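Local atomic coordinates of periplasmic cell division protein (SufI) (Aquifex aeolicus, PDB entry 6SYY), a protein that binds copper ions and, as a multicopper oxidase of the laccase type, probably couples one-electron oxidation of its substrates to the reduction of oxygen to water. Residues 44-50 with 234-240; 78-82 with 210-216; 424-428 with 521-525; 123-127 with 499-505. One frame throughout, in Å; residues are numbered along the deposited sequence.

Contact 1 of 4, residues 44-50 with 234-240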
loop_
_atom_site.group_PDB
_atom_site.type_symbol
_atom_site.label_atom_id
_atom_site.label_comp_id
_atom_site.label_asym_id
_atom_site.label_seq_id
_atom_site.Cartn_x
_atom_site.Cartn_y
_atom_site.Cartn_z
ATOM N N LEU A 44 -21.063 -8.390 17.323
ATOM C CA LEU A 44 -21.643 -7.918 16.070
ATOM C C LEU A 44 -21.771 -9.055 15.062
ATOM O O LEU A 44 -20.813 -9.792 14.826
ATOM C CB LEU A 44 -20.797 -6.786 15.479
ATOM C CG LEU A 44 -21.292 -6.171 14.167
ATOM C CD1 LEU A 44 -22.672 -5.558 14.343
ATOM C CD2 LEU A 44 -20.311 -5.135 13.649
ATOM N N SER A 45 -22.960 -9.187 14.473
ATOM C CA SER A 45 -23.193 -10.198 13.451
ATOM C C SER A 45 -22.229 -10.008 12.282
ATOM O O SER A 45 -21.704 -8.917 12.044
ATOM C CB SER A 45 -24.637 -10.134 12.942
ATOM O OG SER A 45 -25.574 -10.210 14.002
ATOM N N LYS A 46 -21.990 -11.099 11.556
ATOM C CA LYS A 46 -21.234 -11.012 10.314
ATOM C C LYS A 46 -21.906 -10.027 9.362
ATOM O O LYS A 46 -23.133 -10.006 9.226
ATOM C CB LYS A 46 -21.132 -12.391 9.658
ATOM C CG LYS A 46 -19.731 -12.963 9.572
ATOM C CD LYS A 46 -19.227 -13.384 10.933
ATOM C CE LYS A 46 -17.936 -14.173 10.822
ATOM N NZ LYS A 46 -17.378 -14.472 12.168
ATOM N N GLN A 47 -21.097 -9.203 8.703
ATOM C CA GLN A 47 -21.584 -8.195 7.774
ATOM C C GLN A 47 -21.095 -8.518 6.368
ATOM O O GLN A 47 -19.974 -9.003 6.190
ATOM C CB GLN A 47 -21.117 -6.788 8.187
ATOM C CG GLN A 47 -21.622 -6.318 9.553
ATOM C CD GLN A 47 -23.122 -6.068 9.573
ATOM O OE1 GLN A 47 -23.676 -5.456 8.659
ATOM N NE2 GLN A 47 -23.787 -6.548 10.620
ATOM N N SER A 48 -21.940 -8.254 5.373
ATOM C CA SER A 48 -21.541 -8.447 3.984
ATOM C C SER A 48 -20.398 -7.504 3.622
ATOM O O SER A 48 -20.460 -6.300 3.896
ATOM C CB SER A 48 -22.732 -8.214 3.059
ATOM O OG SER A 48 -22.326 -8.198 1.705
ATOM N N LEU A 49 -19.351 -8.053 3.009
ATOM C CA LEU A 49 -18.182 -7.254 2.666
ATOM C C LEU A 49 -18.568 -6.108 1.741
ATOM O O LEU A 49 -19.160 -6.323 0.680
ATOM C CB LEU A 49 -17.116 -8.123 2.002
ATOM C CG LEU A 49 -15.927 -7.312 1.483
ATOM C CD1 LEU A 49 -15.100 -6.796 2.642
ATOM C CD2 LEU A 49 -15.072 -8.117 0.524
ATOM N N ASN A 50 -18.234 -4.891 2.150
ATOM C CA ASN A 50 -18.440 -3.737 1.291
ATOM C C ASN A 50 -17.452 -3.779 0.134
ATOM O O ASN A 50 -16.262 -4.040 0.331
ATOM C CB ASN A 50 -18.276 -2.448 2.097
ATOM C CG ASN A 50 -18.257 -1.210 1.223
ATOM O OD1 ASN A 50 -19.237 -0.901 0.545
ATOM N ND2 ASN A 50 -17.140 -0.484 1.245
ATOM N N ASN A 234 -12.325 -3.114 3.772
ATOM C CA ASN A 234 -13.109 -2.120 3.045
ATOM C C ASN A 234 -14.099 -1.426 3.976
ATOM O O ASN A 234 -15.257 -1.196 3.624
ATOM C CB ASN A 234 -13.828 -2.757 1.858
ATOM C CG ASN A 234 -12.890 -3.547 0.981
ATOM O OD1 ASN A 234 -11.682 -3.310 0.982
ATOM N ND2 ASN A 234 -13.437 -4.496 0.225
ATOM N N LEU A 235 -13.629 -1.100 5.183
ATOM C CA LEU A 235 -14.444 -0.479 6.229
ATOM C C LEU A 235 -15.635 -1.349 6.617
ATOM O O LEU A 235 -16.702 -0.833 6.960
ATOM C CB LEU A 235 -14.920 0.921 5.824
ATOM C CG LEU A 235 -13.908 2.055 5.975
ATOM C CD1 LEU A 235 -14.600 3.386 5.814
ATOM C CD2 LEU A 235 -13.197 1.980 7.322
ATOM N N THR A 236 -15.466 -2.669 6.574
ATOM C CA THR A 236 -16.504 -3.598 7.001
ATOM C C THR A 236 -15.996 -4.396 8.191
ATOM O O THR A 236 -14.998 -5.126 8.061
ATOM C CB THR A 236 -16.916 -4.543 5.872
ATOM O OG1 THR A 236 -17.169 -3.787 4.683
ATOM C CG2 THR A 236 -18.173 -5.315 6.256
ATOM N N PRO A 237 -16.634 -4.299 9.355
ATOM C CA PRO A 237 -16.222 -5.121 10.495
ATOM C C PRO A 237 -16.796 -6.527 10.405
ATOM O O PRO A 237 -17.935 -6.729 9.974
ATOM C CB PRO A 237 -16.806 -4.366 11.693
ATOM C CG PRO A 237 -18.041 -3.732 11.136
ATOM C CD PRO A 237 -17.725 -3.371 9.704
ATOM N N ASN A 238 -15.989 -7.499 10.825
ATOM C CA ASN A 238 -16.384 -8.902 10.867
ATOM C C ASN A 238 -17.055 -9.333 9.559
ATOM O O ASN A 238 -18.219 -9.743 9.557
ATOM C CB ASN A 238 -17.302 -9.157 12.055
ATOM C CG ASN A 238 -17.521 -10.638 12.323
ATOM O OD1 ASN A 238 -16.722 -11.478 11.907
ATOM N ND2 ASN A 238 -18.605 -10.962 13.023
ATOM N N PRO A 239 -16.360 -9.236 8.430
ATOM C CA PRO A 239 -17.026 -9.402 7.137
ATOM C C PRO A 239 -17.109 -10.848 6.657
ATOM O O PRO A 239 -16.340 -11.725 7.054
ATOM C CB PRO A 239 -16.149 -8.565 6.193
ATOM C CG PRO A 239 -14.789 -8.637 6.794
ATOM C CD PRO A 239 -14.954 -8.817 8.281
ATOM N N TYR A 240 -18.085 -11.076 5.785
ATOM C CA TYR A 240 -18.208 -12.307 5.024
ATOM C C TYR A 240 -18.415 -11.951 3.559
ATOM O O TYR A 240 -18.864 -10.852 3.222
ATOM C CB TYR A 240 -19.378 -13.187 5.513
ATOM C CG TYR A 240 -20.769 -12.645 5.202
ATOM C CD1 TYR A 240 -21.369 -12.858 3.959
ATOM C CD2 TYR A 240 -21.492 -11.941 6.160
ATOM C CE1 TYR A 240 -22.639 -12.362 3.673
ATOM C CE2 TYR A 240 -22.765 -11.447 5.884
ATOM C CZ TYR A 240 -23.330 -11.659 4.641
ATOM O OH TYR A 240 -24.590 -11.171 4.368
HETATM O O HOH W 1 -20.630 -9.910 0.638
#

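Contact 2 of 4, residues 78-82 with 210-216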
loop_
_atom_site.group_PDB
_atom_site.type_symbol
_atom_site.label_atom_id
_atom_site.label_comp_id
_atom_site.label_asym_id
_atom_site.label_seq_id
_atom_site.Cartn_x
_atom_site.Cartn_y
_atom_site.Cartn_z
ATOM N N LYS A 78 -24.745 3.281 14.044
ATOM C CA LYS A 78 -23.854 4.260 14.643
ATOM C C LYS A 78 -23.223 5.106 13.546
ATOM O O LYS A 78 -22.890 4.598 12.471
ATOM C CB LYS A 78 -22.772 3.570 15.489
ATOM C CG LYS A 78 -23.343 2.737 16.633
ATOM C CD LYS A 78 -22.270 1.947 17.366
ATOM C CE LYS A 78 -22.866 1.154 18.523
ATOM N NZ LYS A 78 -21.840 0.361 19.256
ATOM N N SER A 79 -23.074 6.400 13.817
ATOM C CA SER A 79 -22.473 7.335 12.875
ATOM C C SER A 79 -21.054 7.641 13.334
ATOM O O SER A 79 -20.851 8.155 14.439
ATOM C CB SER A 79 -23.296 8.617 12.768
ATOM O OG SER A 79 -23.266 9.342 13.982
ATOM N N THR A 80 -20.082 7.317 12.492
ATOM C CA THR A 80 -18.673 7.505 12.806
ATOM C C THR A 80 -18.155 8.705 12.033
ATOM O O THR A 80 -18.231 8.731 10.801
ATOM C CB THR A 80 -17.864 6.257 12.459
ATOM O OG1 THR A 80 -18.416 5.128 13.144
ATOM C CG2 THR A 80 -16.406 6.443 12.869
ATOM N N ASP A 81 -17.641 9.695 12.757
ATOM C CA ASP A 81 -17.038 10.855 12.120
ATOM C C ASP A 81 -15.745 10.428 11.441
ATOM O O ASP A 81 -14.828 9.930 12.102
ATOM C CB ASP A 81 -16.772 11.954 13.148
ATOM C CG ASP A 81 -18.052 12.587 13.674
ATOM O OD1 ASP A 81 -19.149 12.158 13.261
ATOM O OD2 ASP A 81 -17.959 13.519 14.503
ATOM N N MET A 82 -15.673 10.609 10.124
ATOM C CA MET A 82 -14.518 10.163 9.361
ATOM C C MET A 82 -14.228 11.136 8.226
ATOM O O MET A 82 -15.075 11.941 7.827
ATOM C CB MET A 82 -14.728 8.755 8.792
ATOM C CG MET A 82 -14.741 7.657 9.835
ATOM S SD MET A 82 -14.825 6.031 9.079
ATOM C CE MET A 82 -13.247 5.979 8.239
ATOM N N PHE A 210 -12.930 1.543 18.208
ATOM C CA PHE A 210 -14.156 2.315 18.359
ATOM C C PHE A 210 -14.523 2.435 19.830
ATOM O O PHE A 210 -14.364 1.480 20.597
ATOM C CB PHE A 210 -15.321 1.660 17.613
ATOM C CG PHE A 210 -15.093 1.510 16.143
ATOM C CD1 PHE A 210 -15.576 2.459 15.258
ATOM C CD2 PHE A 210 -14.403 0.416 15.643
ATOM C CE1 PHE A 210 -15.376 2.325 13.902
ATOM C CE2 PHE A 210 -14.194 0.277 14.285
ATOM C CZ PHE A 210 -14.685 1.235 13.412
ATOM N N ASP A 211 -15.031 3.603 20.220
ATOM C CA ASP A 211 -15.554 3.784 21.569
ATOM C C ASP A 211 -17.000 3.285 21.616
ATOM O O ASP A 211 -17.507 2.688 20.662
ATOM C CB ASP A 211 -15.421 5.242 22.010
ATOM C CG ASP A 211 -16.297 6.189 21.201
ATOM O OD1 ASP A 211 -16.799 5.786 20.133
ATOM O OD2 ASP A 211 -16.482 7.345 21.638
ATOM N N SER A 212 -17.688 3.537 22.732
ATOM C CA SER A 212 -19.048 3.030 22.899
ATOM C C SER A 212 -20.004 3.612 21.866
ATOM O O SER A 212 -20.934 2.926 21.424
ATOM C CB SER A 212 -19.552 3.339 24.310
ATOM O OG SER A 212 -18.692 2.799 25.297
ATOM N N SER A 213 -19.789 4.861 21.461
ATOM C CA SER A 213 -20.699 5.572 20.575
ATOM C C SER A 213 -20.372 5.385 19.098
ATOM O O SER A 213 -20.991 6.040 18.254
ATOM C CB SER A 213 -20.690 7.064 20.913
ATOM O OG SER A 213 -19.417 7.630 20.646
ATOM N N GLY A 214 -19.413 4.525 18.764
ATOM C CA GLY A 214 -19.051 4.315 17.378
ATOM C C GLY A 214 -18.059 5.302 16.801
ATOM O O GLY A 214 -17.844 5.299 15.584
ATOM N N GLN A 215 -17.451 6.147 17.626
ATOM C CA GLN A 215 -16.429 7.067 17.154
ATOM C C GLN A 215 -15.057 6.408 17.220
ATOM O O GLN A 215 -14.802 5.534 18.054
ATOM C CB GLN A 215 -16.437 8.362 17.971
ATOM C CG GLN A 215 -17.744 9.143 17.877
ATOM C CD GLN A 215 -18.144 9.466 16.442
ATOM O OE1 GLN A 215 -17.298 9.590 15.553
ATOM N NE2 GLN A 215 -19.444 9.602 16.213
ATOM N N LEU A 216 -14.175 6.831 16.319
ATOM C CA LEU A 216 -12.842 6.251 16.250
ATOM C C LEU A 216 -11.977 6.756 17.393
ATOM O O LEU A 216 -12.095 7.905 17.831
ATOM C CB LEU A 216 -12.182 6.579 14.912
ATOM C CG LEU A 216 -12.815 5.894 13.699
ATOM C CD1 LEU A 216 -12.312 6.513 12.408
ATOM C CD2 LEU A 216 -12.535 4.399 13.723
HETATM O O HOH W 2 -19.274 0.925 19.200
HETATM O O HOH W 3 -14.845 9.161 14.627
#

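Contact 3 of 4, residues 424-428 with 521-525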
loop_
_atom_site.group_PDB
_atom_site.type_symbol
_atom_site.label_atom_id
_atom_site.label_comp_id
_atom_site.label_asym_id
_atom_site.label_seq_id
_atom_site.Cartn_x
_atom_site.Cartn_y
_atom_site.Cartn_z
ATOM N N ILE A 424 12.557 24.843 -1.368
ATOM C CA ILE A 424 11.997 23.498 -1.469
ATOM C C ILE A 424 12.418 22.812 -2.762
ATOM O O ILE A 424 12.307 21.585 -2.872
ATOM C CB ILE A 424 10.459 23.500 -1.344
ATOM C CG1 ILE A 424 9.800 24.002 -2.627
ATOM C CG2 ILE A 424 10.015 24.334 -0.153
ATOM C CD1 ILE A 424 8.323 23.685 -2.699
ATOM N N ASN A 425 12.916 23.569 -3.743
ATOM C CA ASN A 425 13.447 22.969 -4.958
ATOM C C ASN A 425 14.857 22.423 -4.777
ATOM O O ASN A 425 15.300 21.607 -5.594
ATOM C CB ASN A 425 13.437 23.987 -6.097
ATOM C CG ASN A 425 12.039 24.353 -6.533
ATOM O OD1 ASN A 425 11.171 23.489 -6.673
ATOM N ND2 ASN A 425 11.808 25.641 -6.749
ATOM N N ASN A 426 15.571 22.852 -3.738
ATOM C CA ASN A 426 16.911 22.346 -3.437
ATOM C C ASN A 426 17.034 22.118 -1.936
ATOM O O ASN A 426 17.791 22.807 -1.241
ATOM C CB ASN A 426 17.982 23.310 -3.951
ATOM C CG ASN A 426 17.941 23.470 -5.457
ATOM O OD1 ASN A 426 18.487 22.648 -6.197
ATOM N ND2 ASN A 426 17.283 24.525 -5.922
ATOM N N PRO A 427 16.300 21.136 -1.399
ATOM C CA PRO A 427 16.335 20.901 0.046
ATOM C C PRO A 427 17.492 20.005 0.445
ATOM O O PRO A 427 18.256 19.543 -0.408
ATOM C CB PRO A 427 14.995 20.214 0.304
ATOM C CG PRO A 427 14.832 19.358 -0.931
ATOM C CD PRO A 427 15.434 20.153 -2.081
ATOM N N LYS A 428 17.623 19.748 1.743
ATOM C CA LYS A 428 18.556 18.731 2.199
ATOM C C LYS A 428 18.138 17.370 1.657
ATOM O O LYS A 428 16.950 17.035 1.620
ATOM C CB LYS A 428 18.611 18.708 3.730
ATOM C CG LYS A 428 19.562 17.676 4.302
ATOM C CD LYS A 428 19.732 17.813 5.810
ATOM C CE LYS A 428 20.627 16.696 6.347
ATOM N NZ LYS A 428 21.037 16.896 7.767
ATOM N N VAL A 521 13.274 10.936 5.119
ATOM C CA VAL A 521 14.296 11.810 4.551
ATOM C C VAL A 521 13.997 12.020 3.071
ATOM O O VAL A 521 13.184 11.315 2.472
ATOM C CB VAL A 521 15.728 11.248 4.714
ATOM C CG1 VAL A 521 16.132 11.189 6.173
ATOM C CG2 VAL A 521 15.838 9.878 4.060
ATOM N N ASN A 522 14.671 13.005 2.487
ATOM C CA ASN A 522 14.687 13.182 1.044
ATOM C C ASN A 522 15.913 12.499 0.457
ATOM O O ASN A 522 16.951 12.372 1.110
ATOM C CB ASN A 522 14.727 14.663 0.649
ATOM C CG ASN A 522 13.521 15.451 1.129
ATOM O OD1 ASN A 522 12.389 14.976 1.095
ATOM N ND2 ASN A 522 13.766 16.679 1.567
ATOM N N TYR A 523 15.788 12.063 -0.791
ATOM C CA TYR A 523 16.945 11.812 -1.633
ATOM C C TYR A 523 16.681 12.472 -2.980
ATOM O O TYR A 523 15.551 12.853 -3.294
ATOM C CB TYR A 523 17.264 10.310 -1.779
ATOM C CG TYR A 523 16.323 9.527 -2.662
ATOM C CD1 TYR A 523 16.651 9.250 -3.983
ATOM C CD2 TYR A 523 15.112 9.052 -2.175
ATOM C CE1 TYR A 523 15.795 8.529 -4.801
ATOM C CE2 TYR A 523 14.249 8.326 -2.983
ATOM C CZ TYR A 523 14.597 8.069 -4.297
ATOM O OH TYR A 523 13.754 7.347 -5.113
ATOM N N ARG A 524 17.743 12.635 -3.761
ATOM C CA ARG A 524 17.686 13.423 -4.983
ATOM C C ARG A 524 18.171 12.596 -6.162
ATOM O O ARG A 524 19.149 11.852 -6.046
ATOM C CB ARG A 524 18.531 14.693 -4.850
ATOM C CG ARG A 524 18.450 15.644 -6.028
ATOM C CD ARG A 524 19.424 16.804 -5.829
ATOM N NE ARG A 524 19.647 17.567 -7.053
ATOM C CZ ARG A 524 19.323 18.846 -7.207
ATOM N NH1 ARG A 524 18.764 19.515 -6.206
ATOM N NH2 ARG A 524 19.564 19.457 -8.359
ATOM N N VAL A 525 17.480 12.723 -7.291
ATOM C CA VAL A 525 17.932 12.167 -8.563
ATOM C C VAL A 525 17.969 13.308 -9.570
ATOM O O VAL A 525 16.946 13.961 -9.805
ATOM C CB VAL A 525 17.027 11.034 -9.075
ATOM C CG1 VAL A 525 17.640 10.405 -10.322
ATOM C CG2 VAL A 525 16.798 9.994 -7.987
HETATM O O HOH W 4 19.646 22.837 -8.606
HETATM O O HOH W 5 18.699 19.140 -3.051
#

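Contact 4 of 4, residues 123-127 with 499-505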
loop_
_atom_site.group_PDB
_atom_site.type_symbol
_atom_site.label_atom_id
_atom_site.label_comp_id
_atom_site.label_asym_id
_atom_site.label_seq_id
_atom_site.Cartn_x
_atom_site.Cartn_y
_atom_site.Cartn_z
ATOM N N ARG A 123 5.496 6.345 -10.449
ATOM C CA ARG A 123 6.624 7.079 -11.008
ATOM C C ARG A 123 6.069 8.383 -11.567
ATOM O O ARG A 123 5.392 8.386 -12.600
ATOM C CB ARG A 123 7.325 6.270 -12.093
ATOM C CG ARG A 123 7.950 4.986 -11.608
ATOM C CD ARG A 123 8.274 4.063 -12.772
ATOM N NE ARG A 123 8.887 2.827 -12.304
ATOM C CZ ARG A 123 10.187 2.568 -12.375
ATOM N NH1 ARG A 123 11.009 3.459 -12.915
ATOM N NH2 ARG A 123 10.662 1.417 -11.915
ATOM N N ALA A 124 6.333 9.485 -10.876
ATOM C CA ALA A 124 5.772 10.780 -11.225
ATOM C C ALA A 124 6.821 11.861 -11.022
ATOM O O ALA A 124 7.751 11.685 -10.224
ATOM C CB ALA A 124 4.538 11.098 -10.370
ATOM N N PRO A 125 6.710 12.981 -11.735
ATOM C CA PRO A 125 7.476 14.165 -11.336
ATOM C C PRO A 125 7.074 14.547 -9.920
ATOM O O PRO A 125 5.900 14.485 -9.554
ATOM C CB PRO A 125 7.066 15.231 -12.360
ATOM C CG PRO A 125 6.478 14.466 -13.504
ATOM C CD PRO A 125 5.851 13.245 -12.902
ATOM N N TRP A 126 8.066 14.917 -9.109
ATOM C CA TRP A 126 7.834 14.947 -7.670
ATOM C C TRP A 126 6.877 16.053 -7.252
ATOM O O TRP A 126 6.230 15.933 -6.207
ATOM C CB TRP A 126 9.162 15.066 -6.929
ATOM C CG TRP A 126 9.768 16.420 -6.943
ATOM C CD1 TRP A 126 10.376 17.039 -7.993
ATOM C CD2 TRP A 126 9.856 17.322 -5.838
ATOM N NE1 TRP A 126 10.830 18.278 -7.611
ATOM C CE2 TRP A 126 10.523 18.473 -6.290
ATOM C CE3 TRP A 126 9.432 17.266 -4.506
ATOM C CZ2 TRP A 126 10.776 19.561 -5.462
ATOM C CZ3 TRP A 126 9.683 18.346 -3.685
ATOM C CH2 TRP A 126 10.348 19.479 -4.165
ATOM N N LYS A 127 6.748 17.113 -8.048
ATOM C CA LYS A 127 5.718 18.103 -7.762
ATOM C C LYS A 127 4.322 17.581 -8.076
ATOM O O LYS A 127 3.336 18.235 -7.718
ATOM C CB LYS A 127 6.012 19.389 -8.537
ATOM C CG LYS A 127 7.400 19.927 -8.237
ATOM C CD LYS A 127 7.800 21.096 -9.119
ATOM C CE LYS A 127 9.192 21.592 -8.738
ATOM N NZ LYS A 127 9.643 22.734 -9.577
ATOM N N TYR A 499 12.172 12.765 -16.936
ATOM C CA TYR A 499 11.853 14.164 -16.698
ATOM C C TYR A 499 13.076 15.037 -16.948
ATOM O O TYR A 499 14.217 14.574 -16.862
ATOM C CB TYR A 499 11.334 14.349 -15.270
ATOM C CG TYR A 499 10.283 13.323 -14.900
ATOM C CD1 TYR A 499 9.183 13.097 -15.721
ATOM C CD2 TYR A 499 10.406 12.558 -13.746
ATOM C CE1 TYR A 499 8.228 12.147 -15.396
ATOM C CE2 TYR A 499 9.452 11.607 -13.412
ATOM C CZ TYR A 499 8.369 11.404 -14.240
ATOM O OH TYR A 499 7.423 10.461 -13.910
ATOM N N ASN A 500 12.829 16.310 -17.271
ATOM C CA ASN A 500 13.893 17.252 -17.602
ATOM C C ASN A 500 14.350 18.089 -16.409
ATOM O O ASN A 500 15.038 19.097 -16.602
ATOM C CB ASN A 500 13.459 18.172 -18.757
ATOM C CG ASN A 500 12.220 19.008 -18.436
ATOM O OD1 ASN A 500 11.796 19.121 -17.284
ATOM N ND2 ASN A 500 11.643 19.611 -19.471
ATOM N N GLU A 501 13.985 17.694 -15.190
ATOM C CA GLU A 501 14.395 18.384 -13.975
ATOM C C GLU A 501 14.803 17.358 -12.930
ATOM O O GLU A 501 14.359 16.208 -12.956
ATOM C CB GLU A 501 13.275 19.265 -13.401
ATOM C CG GLU A 501 13.067 20.586 -14.102
ATOM C CD GLU A 501 12.128 21.491 -13.330
ATOM O OE1 GLU A 501 11.305 20.966 -12.548
ATOM O OE2 GLU A 501 12.218 22.726 -13.495
ATOM N N HIS A 502 15.649 17.789 -11.996
ATOM C CA HIS A 502 15.999 16.930 -10.877
ATOM C C HIS A 502 14.754 16.622 -10.048
ATOM O O HIS A 502 13.757 17.350 -10.081
ATOM C CB HIS A 502 17.074 17.583 -10.007
ATOM C CG HIS A 502 16.602 18.800 -9.273
ATOM N ND1 HIS A 502 16.661 20.066 -9.815
ATOM C CD2 HIS A 502 16.071 18.943 -8.037
ATOM C CE1 HIS A 502 16.183 20.938 -8.943
ATOM N NE2 HIS A 502 15.819 20.282 -7.855
ATOM N N GLN A 503 14.821 15.526 -9.299
ATOM C CA GLN A 503 13.679 15.006 -8.560
ATOM C C GLN A 503 14.013 14.900 -7.081
ATOM O O GLN A 503 15.121 14.501 -6.711
ATOM C CB GLN A 503 13.260 13.631 -9.096
ATOM C CG GLN A 503 12.858 13.642 -10.555
ATOM C CD GLN A 503 11.628 14.485 -10.799
ATOM O OE1 GLN A 503 10.627 14.361 -10.093
ATOM N NE2 GLN A 503 11.698 15.363 -11.795
ATOM N N ILE A 504 13.046 15.250 -6.241
ATOM C CA ILE A 504 13.166 15.124 -4.793
ATOM C C ILE A 504 12.168 14.068 -4.349
ATOM O O ILE A 504 10.951 14.286 -4.405
ATOM C CB ILE A 504 12.919 16.455 -4.075
ATOM C CG1 ILE A 504 13.899 17.512 -4.583
ATOM C CG2 ILE A 504 13.044 16.266 -2.575
ATOM C CD1 ILE A 504 15.358 17.094 -4.479
ATOM N N TYR A 505 12.676 12.926 -3.905
ATOM C CA TYR A 505 11.837 11.804 -3.530
ATOM C C TYR A 505 12.049 11.471 -2.061
ATOM O O TYR A 505 13.129 11.686 -1.508
ATOM C CB TYR A 505 12.132 10.587 -4.406
ATOM C CG TYR A 505 11.648 10.737 -5.831
ATOM C CD1 TYR A 505 10.370 11.220 -6.102
ATOM C CD2 TYR A 505 12.465 10.401 -6.905
ATOM C CE1 TYR A 505 9.917 11.356 -7.400
ATOM C CE2 TYR A 505 12.022 10.536 -8.207
ATOM C CZ TYR A 505 10.749 11.015 -8.449
ATOM O OH TYR A 505 10.301 11.153 -9.745
#

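Contact 1 of 4, residues 44-50 with 234-240
Gln47 and Ser48 pair in parallel with Pro239 and Tyr240, so that a short strand close to the first ordered residue lies beside strand 239-244, in what is probably the second of the three cupredoxin-like domains. Gln47 N donates to Asn238 O, Tyr240 N returns to Gln47 O at 2.8 Å, and Leu49 N closes on Tyr240 O. The Lys46 side chain crosses that of Asn238 at about a right angle. Its CB lies 3.5 Å from Tyr240 CD2, and CG comes next, 3.6 Å from Asn238 O. A bend at chi2 (72°) turns the rest of the chain to the Asn238 amide: CD lies 3.3 Å from ND2, CE comes up against OD1, and NZ gives that same OD1 a weak hydrogen bond. The amide's ND2 donates to Leu44 O at 3.1 Å, the oxygen lying in the plane of the Asn238 amide. The Tyr240 ring takes Ser48 CA over one face, a CH-pi contact of 3.9 Å to the ring centroid, and Arg367 adds a cation-pi contact. Beyond the strand, Thr236 OG1 accepts Asn50 N. Asn234 OD1 and ND2 are also bonded to Ile204 N and Pro202 O of the adjoining strand. Two asparagines finish the contact reciprocally: Asn234 ND2 donates to Asn50 O at 2.9 Å and Asn50 ND2 to Asn234 O at 3.1 Å, their amide planes 81° apart.

Contact 2 of 4, residues 78-82 with 210-216
Gln215 bends at chi2 (-55°) and brings its amide up against the backbone of Ser79 to Asp81, crossing the Asp81 side chain obliquely. OE1 receives Asp81 N at 2.8 Å in the plane of its carbonyl, on a lone pair, with a nearly straight N-H...O angle of 167°. A water donates to the same OE1 and to Asp81 O while accepting Leu216 N, so two donors grip this oxygen. With an alanine here, Asp81 N and the water would probably each lose an acceptor. One step back, Thr80 OG1 donates to Gly214 O at a short 2.5 Å, and the hydroxyl oxygen also sits at the edge of the Phe210 ring. Gly214 ends a type I turn that starts at Asp211. The bonds Gly214 N to Asp211 O and Asp211 N to Gln215 O give it the pattern of a turn followed by a G1 bulge. Gly214 has a positive phi of 84°, and a CB here would press on the carbonyl O of Ser213 and collide with Lys78 CB. The extended Lys78 chain passes Gly214 CA with CD at 4.0 Å, and its NZ reaches Ser212 O only weakly while also donating to a water held by Asp211 O. Met82 CG rests on Leu216 CD1 at 3.7 Å, and Leu216 also touches Tyr171 and Tyr172 of helix 166-172. The loop after strand 200-208, probably of the second cupredoxin-like domain, is thus fastened to strand 80-86 of the probable first, where Thr80 and Met82 bond Leu72 and Thr70 of strand 63-72 through the backbone.

Contact 3 of 4, residues 424-428 with 521-525
The guanidinium of Arg524 takes Asn426 OD1 on its rim, almost in plane, while the imidazole of His502 lies over one face, its CG close to NH2. The Asn426 amide and the guanidinium are turned only 23° apart, and NH1 donates to OD1 at 3.1 Å along a fairly straight line (163°). The arginine stretches out from CG to NE, with CG anti to the backbone N (chi1 -175°), which carries the group from the strand to the loop. Its NE also bonds Asn526 OD1, and Asn426 ND2 is tied back to Asp423. Strand 520-525 lies between strands 503-509 and 432-433 in a sheet of what is probably the third cupredoxin-like domain, and loop 424-428 leads toward strand 432-433. Two waters fill in at the guanidinium: one joins Pro427 O to NH1, the other donates to Asn426 OD1 and accepts only a weak bond from NH2. With a leucine in its place, Asn426 OD1 would probably lose its charged donor and both waters an anchor on the strand. The buried amide of Asn522 repeats the link, ND2 donating to Lys428 O at 3.2 Å nearly along the carbonyl axis and in its own amide plane. Tyr133 OH shares that ND2, His131 NE2 bonds OD1, and the Asn522 side chain lies about 10 Å from a bound copper. Pro427 CG packs at 3.8 Å from Asn522 ND2.

Contact 4 of 4, residues 123-127 with 499-505
Trp126 lies side by side with Ile504, whose CB sits over the six-membered ring, 3.5 Å from its centroid, while Lys127 CG covers the opposite face. This is the tight part of the contact, where a loop of what is probably the first cupredoxin-like domain packs on strand 503-509 of the probable third. Beside the indole, Trp126 N donates to Gln503 OE1 at 2.8 Å, in the plane of the amide carbonyl. Gln503 bends at chi2 (-64°) to reach it, and its NE2 is held by Glu501 O at 3.0 Å, which fixes the rotation of the amide. Tyr505 OH donates to Ala124 O at 2.6 Å, and Pro125 CG packs over one face of the Tyr499 ring, 3.7 Å from its centroid. The outer side is looser: Lys127 NZ and Glu501 OE1 form only a long salt bridge of 3.8 Å, with the exposed Glu501 poorly ordered. The nearest atoms of the Tyr505 and His456 side chains, the latter a copper ligand, are about 4 Å apart. The chemistry implies a junction held near the copper centre by uncharged hydrogen bonds and ring packing, with the ion pair probably adding little.

How the contacts relate
The four contacts form two pairs at different places. Contacts 1 and 2 have centres 16 Å apart and touch where Leu235 CD1 packs on Met82 CE; contact 2 is nested along the chain inside the loop that contact 1 closes. The centres of contacts 3 and 4 are 10 Å apart; they share the sheet in which strands 520-525 and 503-509 are neighbours, and Asn425 O meets His502 NE2 between them. Centres in different pairs are 40 to 43 Å apart. Contact 4 crosses contacts 1, 2 and 3 along the sequence, whereas contact 3 opens only after contacts 1 and 2 have closed. Residues 123-127 thus tie the early part of the chain to its C-terminal sheet, near the coppers.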